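Local coordinates for protein transferrin (Manduca sexta, PDB 6WB6) that binds a single ferric ion together with a carbonate-type anion and transports iron as a secreted insect glycoprotein, at residues Gln76-Asp81 / Gln274-His279; Lys292-Ala297 / Val321-Pro326. All coordinates share one frame; numbering follows the deposited sequence.

Overall arrangement
Both contacts lie in the N-terminal transferrin repeat, in the domain that holds an antiparallel four-stranded sheet ordered 53-56, 275-279, 72-79, 320-327. Their centres are about 7 Å apart. Contact 1 pairs the two inner strands, 72-79 and 275-279. Contact 2 sets helix 286-300 against the outer strand 320-327. Contact 1 comes first along the chain, and helix 286-300 follows directly on strand 275-279. Strands 72-79 and 320-327 are neighbours, joined by E77 O to A322 N and by Q76 NE2 to D323 OD1. The two contacts therefore form one continuous piece of sheet and covering helix, with its Q274 end nearest the iron.

Contact 1 (Gln76-Asp81 / Gln274-His279); sequences QEYRTD and QGLIGH
Two backbone hydrogen bonds join Q76 and Y78 to the facing strand. Y78 N donates to Q274 O at 2.7 Å, with an N-H...O angle of 163°. L276 N donates to Q76 O at 2.9 Å. On the E77 face, R79 holds E77 OE2 through NE and NH2, the latter at 2.7 Å. Both nitrogens come from the same side of the carboxylate plane.

Q76 and L276 form an antiparallel hydrogen-bonded pair, and E77 and G275 the next, non-hydrogen-bonded one. G275 CA gives a CA-H...O contact to Q76 O at 3.1 Å. Q76 O occupies the place where a CB of residue 275 would stand, and E77 CA comes within 4.2 Å of G275 CA.

The Y78 ring lies against G275. G275 CA sits over one ring face, 4.1 Å from the ring centroid, in a CH-pi contact. Farther out, Y78 CZ packs on L276 CD2 at 3.7 Å, and Y78 OH is hydrogen-bonded to L312 O. An alanine at Y78 would probably leave G275 without its ring cover, L276 CD2 with a gap beside it, and L312 O without this donor. The Q76 and L276 side chains run alongside each other on one face, with Q76 CB 3.7 Å from L276 CD1. V293 of helix 286-300 covers Q76, Y78 and L276.

Strand 72-79 leads on to strand 90-97, and strand 269-271 leads back into 275-279, consistent with the two-strand hinge of transferrin lobes. Q274 NE2 is hydrogen-bonded to D57 OD1. D57 is predicted as an iron ligand, but the protein ligands seen on the iron here are Y90 and Y204. Main-chain bonds fix the register, and the Y78 ring, L276 and V293 share the apolar face.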
# COMPACT_ATOMS: atom_id res chain seq x y z
N GLN A 76 5.65 24.04 14.97
CA GLN A 76 4.20 24.12 15.13
C GLN A 76 3.61 22.75 15.40
O GLN A 76 3.92 21.79 14.69
CB GLN A 76 3.56 24.71 13.87
CG GLN A 76 2.18 25.27 14.11
CD GLN A 76 2.25 26.72 14.42
OE1 GLN A 76 1.78 27.56 13.65
NE2 GLN A 76 2.87 27.06 15.55
N GLU A 77 2.75 22.67 16.41
CA GLU A 77 2.01 21.45 16.73
C GLU A 77 0.54 21.65 16.42
O GLU A 77 -0.05 22.68 16.77
CB GLU A 77 2.17 21.05 18.20
CG GLU A 77 3.51 20.47 18.54
CD GLU A 77 3.67 20.24 20.03
OE1 GLU A 77 4.78 20.44 20.54
OE2 GLU A 77 2.68 19.88 20.69
N TYR A 78 -0.05 20.66 15.77
CA TYR A 78 -1.49 20.57 15.61
C TYR A 78 -2.08 19.71 16.73
O TYR A 78 -1.72 18.53 16.87
CB TYR A 78 -1.83 19.95 14.25
CG TYR A 78 -1.48 20.79 13.04
CD1 TYR A 78 -1.17 22.14 13.17
CD2 TYR A 78 -1.45 20.22 11.77
CE1 TYR A 78 -0.86 22.91 12.06
CE2 TYR A 78 -1.14 20.99 10.65
CZ TYR A 78 -0.84 22.32 10.80
OH TYR A 78 -0.53 23.10 9.70
N ARG A 79 -2.97 20.30 17.52
CA ARG A 79 -3.53 19.63 18.68
C ARG A 79 -5.05 19.60 18.54
O ARG A 79 -5.61 20.05 17.55
CB ARG A 79 -3.08 20.35 19.96
CG ARG A 79 -1.57 20.47 20.05
CD ARG A 79 -1.16 21.12 21.35
NE ARG A 79 0.26 20.96 21.62
CZ ARG A 79 0.86 21.51 22.67
NH1 ARG A 79 0.17 22.24 23.53
NH2 ARG A 79 2.13 21.32 22.88
N THR A 80 -5.73 19.06 19.55
CA THR A 80 -7.18 19.05 19.57
C THR A 80 -7.67 20.20 20.44
O THR A 80 -6.96 20.69 21.32
CB THR A 80 -7.74 17.74 20.13
OG1 THR A 80 -7.16 17.53 21.42
CG2 THR A 80 -7.45 16.56 19.19
N ASP A 81 -8.91 20.61 20.19
CA ASP A 81 -9.56 21.57 21.08
C ASP A 81 -9.88 20.93 22.41
O ASP A 81 -9.91 21.63 23.43
CB ASP A 81 -10.81 22.13 20.40
CG ASP A 81 -10.46 23.17 19.32
OD1 ASP A 81 -9.68 24.10 19.62
OD2 ASP A 81 -10.94 23.05 18.19
N GLN A 274 0.94 15.78 15.22
CA GLN A 274 1.41 16.27 13.94
C GLN A 274 1.64 17.77 14.03
O GLN A 274 1.25 18.43 15.01
CB GLN A 274 0.40 16.01 12.84
CG GLN A 274 -0.24 14.67 12.84
CD GLN A 274 -1.65 14.79 12.36
OE1 GLN A 274 -2.43 15.55 12.92
NE2 GLN A 274 -1.98 14.07 11.30
N GLY A 275 2.25 18.32 12.99
CA GLY A 275 2.43 19.76 12.92
C GLY A 275 3.14 20.22 11.67
O GLY A 275 2.97 19.63 10.60
N LEU A 276 3.92 21.29 11.79
CA LEU A 276 4.64 21.87 10.66
C LEU A 276 6.13 21.80 10.94
O LEU A 276 6.57 22.04 12.07
CB LEU A 276 4.26 23.33 10.41
CG LEU A 276 2.78 23.66 10.27
CD1 LEU A 276 2.59 25.18 10.38
CD2 LEU A 276 2.28 23.10 8.94
N ILE A 277 6.89 21.47 9.91
CA ILE A 277 8.34 21.42 9.96
C ILE A 277 8.87 22.45 8.97
O ILE A 277 8.27 22.67 7.92
CB ILE A 277 8.83 19.98 9.65
CG1 ILE A 277 10.20 19.70 10.28
CG2 ILE A 277 8.82 19.75 8.15
CD1 ILE A 277 10.77 18.29 9.95
N GLY A 278 9.96 23.11 9.32
CA GLY A 278 10.61 24.03 8.40
C GLY A 278 12.11 24.05 8.61
O GLY A 278 12.63 23.50 9.58
N HIS A 279 12.80 24.68 7.67
CA HIS A 279 14.24 24.80 7.83
C HIS A 279 14.55 25.82 8.92
O HIS A 279 13.72 26.63 9.32
CB HIS A 279 14.92 25.18 6.53
CG HIS A 279 14.40 26.43 5.91
ND1 HIS A 279 14.70 27.68 6.39
CD2 HIS A 279 13.61 26.62 4.83
CE1 HIS A 279 14.10 28.59 5.64
NE2 HIS A 279 13.43 27.97 4.69

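Contact 2 (Lys292-Ala297 / Val321-Pro326); sequences KVKQLA and VADNIP
V293, K294 and A297 of helix 286-300 pack on V321 in a helix-on-sheet layer of the alpha/beta transferrin domain. The helix runs nearly antiparallel to strand 320-327, at 163°. Strand 320-327 is an outermost strand of its sheet. No hydrogen bond crosses between the two segments; V321 packs against carbon atoms of V293, K294 and A297.

V293 comes first and only loosely, its CG1 4.4 Å from V321 CG2. V293 also reaches the inner strands of the sheet.

K294 crosses V321 with its aliphatic part. Its CG lies 3.5 Å from V321 CG1. The chain then bends at chi3 (51°) and again at chi4. This leaves K294 NZ 5.9 Å from D323 OD2. The opposite charges may attract each other weakly, but they do not touch. D323 OD1 is instead hydrogen-bonded to Q76 NE2.

A297, one turn after V293, faces the strand again. V321 thus offers one methyl to K294 and the other to V293 and A297. V321 CG1, anti to the backbone N (chi1 -177°), meets K294 CG, while V321 CG2 meets A297 CB at 3.6 Å.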
# COMPACT_ATOMS: atom_id res chain seq x y z
N LYS A 292 -0.37 33.40 10.96
CA LYS A 292 -1.05 33.11 9.71
C LYS A 292 -1.67 31.72 9.70
O LYS A 292 -2.85 31.55 9.35
CB LYS A 292 -0.07 33.25 8.55
CG LYS A 292 -0.70 32.95 7.21
CD LYS A 292 -1.51 34.11 6.69
CE LYS A 292 -2.11 33.73 5.36
NZ LYS A 292 -3.01 34.74 4.83
N VAL A 293 -0.89 30.70 10.03
CA VAL A 293 -1.43 29.34 10.06
C VAL A 293 -2.58 29.24 11.06
O VAL A 293 -3.64 28.67 10.75
CB VAL A 293 -0.31 28.34 10.38
CG1 VAL A 293 -0.87 26.92 10.47
CG2 VAL A 293 0.74 28.41 9.29
N LYS A 294 -2.40 29.79 12.26
CA LYS A 294 -3.49 29.78 13.24
C LYS A 294 -4.76 30.38 12.67
O LYS A 294 -5.86 29.90 12.95
CB LYS A 294 -3.05 30.52 14.52
CG LYS A 294 -2.06 29.77 15.39
CD LYS A 294 -1.60 30.57 16.63
CE LYS A 294 -2.77 31.15 17.46
NZ LYS A 294 -3.76 30.14 17.96
N GLN A 295 -4.62 31.44 11.87
CA GLN A 295 -5.81 32.12 11.34
C GLN A 295 -6.49 31.29 10.26
O GLN A 295 -7.72 31.21 10.22
CB GLN A 295 -5.43 33.50 10.80
CG GLN A 295 -5.39 34.53 11.89
CD GLN A 295 -4.67 35.79 11.49
OE1 GLN A 295 -4.49 36.06 10.30
NE2 GLN A 295 -4.26 36.57 12.49
N LEU A 296 -5.70 30.68 9.37
CA LEU A 296 -6.26 29.77 8.38
C LEU A 296 -6.95 28.58 9.05
O LEU A 296 -8.01 28.13 8.60
CB LEU A 296 -5.15 29.26 7.44
CG LEU A 296 -4.52 30.31 6.52
CD1 LEU A 296 -3.20 29.81 5.87
CD2 LEU A 296 -5.54 30.68 5.46
N ALA A 297 -6.34 28.05 10.12
CA ALA A 297 -6.95 26.94 10.86
C ALA A 297 -8.30 27.34 11.41
O ALA A 297 -9.29 26.62 11.25
CB ALA A 297 -6.03 26.48 11.99
N VAL A 321 -3.96 24.92 16.59
CA VAL A 321 -2.55 25.20 16.33
C VAL A 321 -1.95 25.73 17.62
O VAL A 321 -2.45 26.70 18.20
CB VAL A 321 -2.41 26.20 15.18
CG1 VAL A 321 -0.95 26.47 14.83
CG2 VAL A 321 -3.16 25.65 13.98
N ALA A 322 -0.92 25.06 18.12
CA ALA A 322 -0.20 25.47 19.32
C ALA A 322 1.25 25.76 18.97
O ALA A 322 1.92 24.93 18.34
CB ALA A 322 -0.27 24.37 20.37
N ASP A 323 1.74 26.93 19.39
CA ASP A 323 3.16 27.23 19.22
C ASP A 323 3.92 26.50 20.32
O ASP A 323 3.51 26.53 21.49
CB ASP A 323 3.48 28.73 19.29
CG ASP A 323 2.67 29.57 18.32
OD1 ASP A 323 2.60 29.24 17.11
OD2 ASP A 323 2.11 30.59 18.78
N ASN A 324 5.01 25.86 19.95
CA ASN A 324 5.85 25.15 20.89
C ASN A 324 7.16 25.89 21.04
O ASN A 324 7.43 26.89 20.37
CB ASN A 324 6.08 23.70 20.44
CG ASN A 324 6.26 23.59 18.94
OD1 ASN A 324 5.49 24.16 18.18
ND2 ASN A 324 7.29 22.85 18.51
N ILE A 325 7.99 25.38 21.93
CA ILE A 325 9.38 25.80 22.00
C ILE A 325 10.04 25.09 20.82
O ILE A 325 10.21 23.86 20.87
CB ILE A 325 10.00 25.47 23.37
CG1 ILE A 325 9.18 26.13 24.49
CG2 ILE A 325 11.44 25.93 23.43
CD1 ILE A 325 9.53 25.67 25.90
N PRO A 326 10.35 25.80 19.71
CA PRO A 326 10.85 25.10 18.52
C PRO A 326 11.84 24.01 18.89
O PRO A 326 12.66 24.20 19.79
CB PRO A 326 11.51 26.23 17.71
CG PRO A 326 10.76 27.45 18.11
CD PRO A 326 10.41 27.26 19.56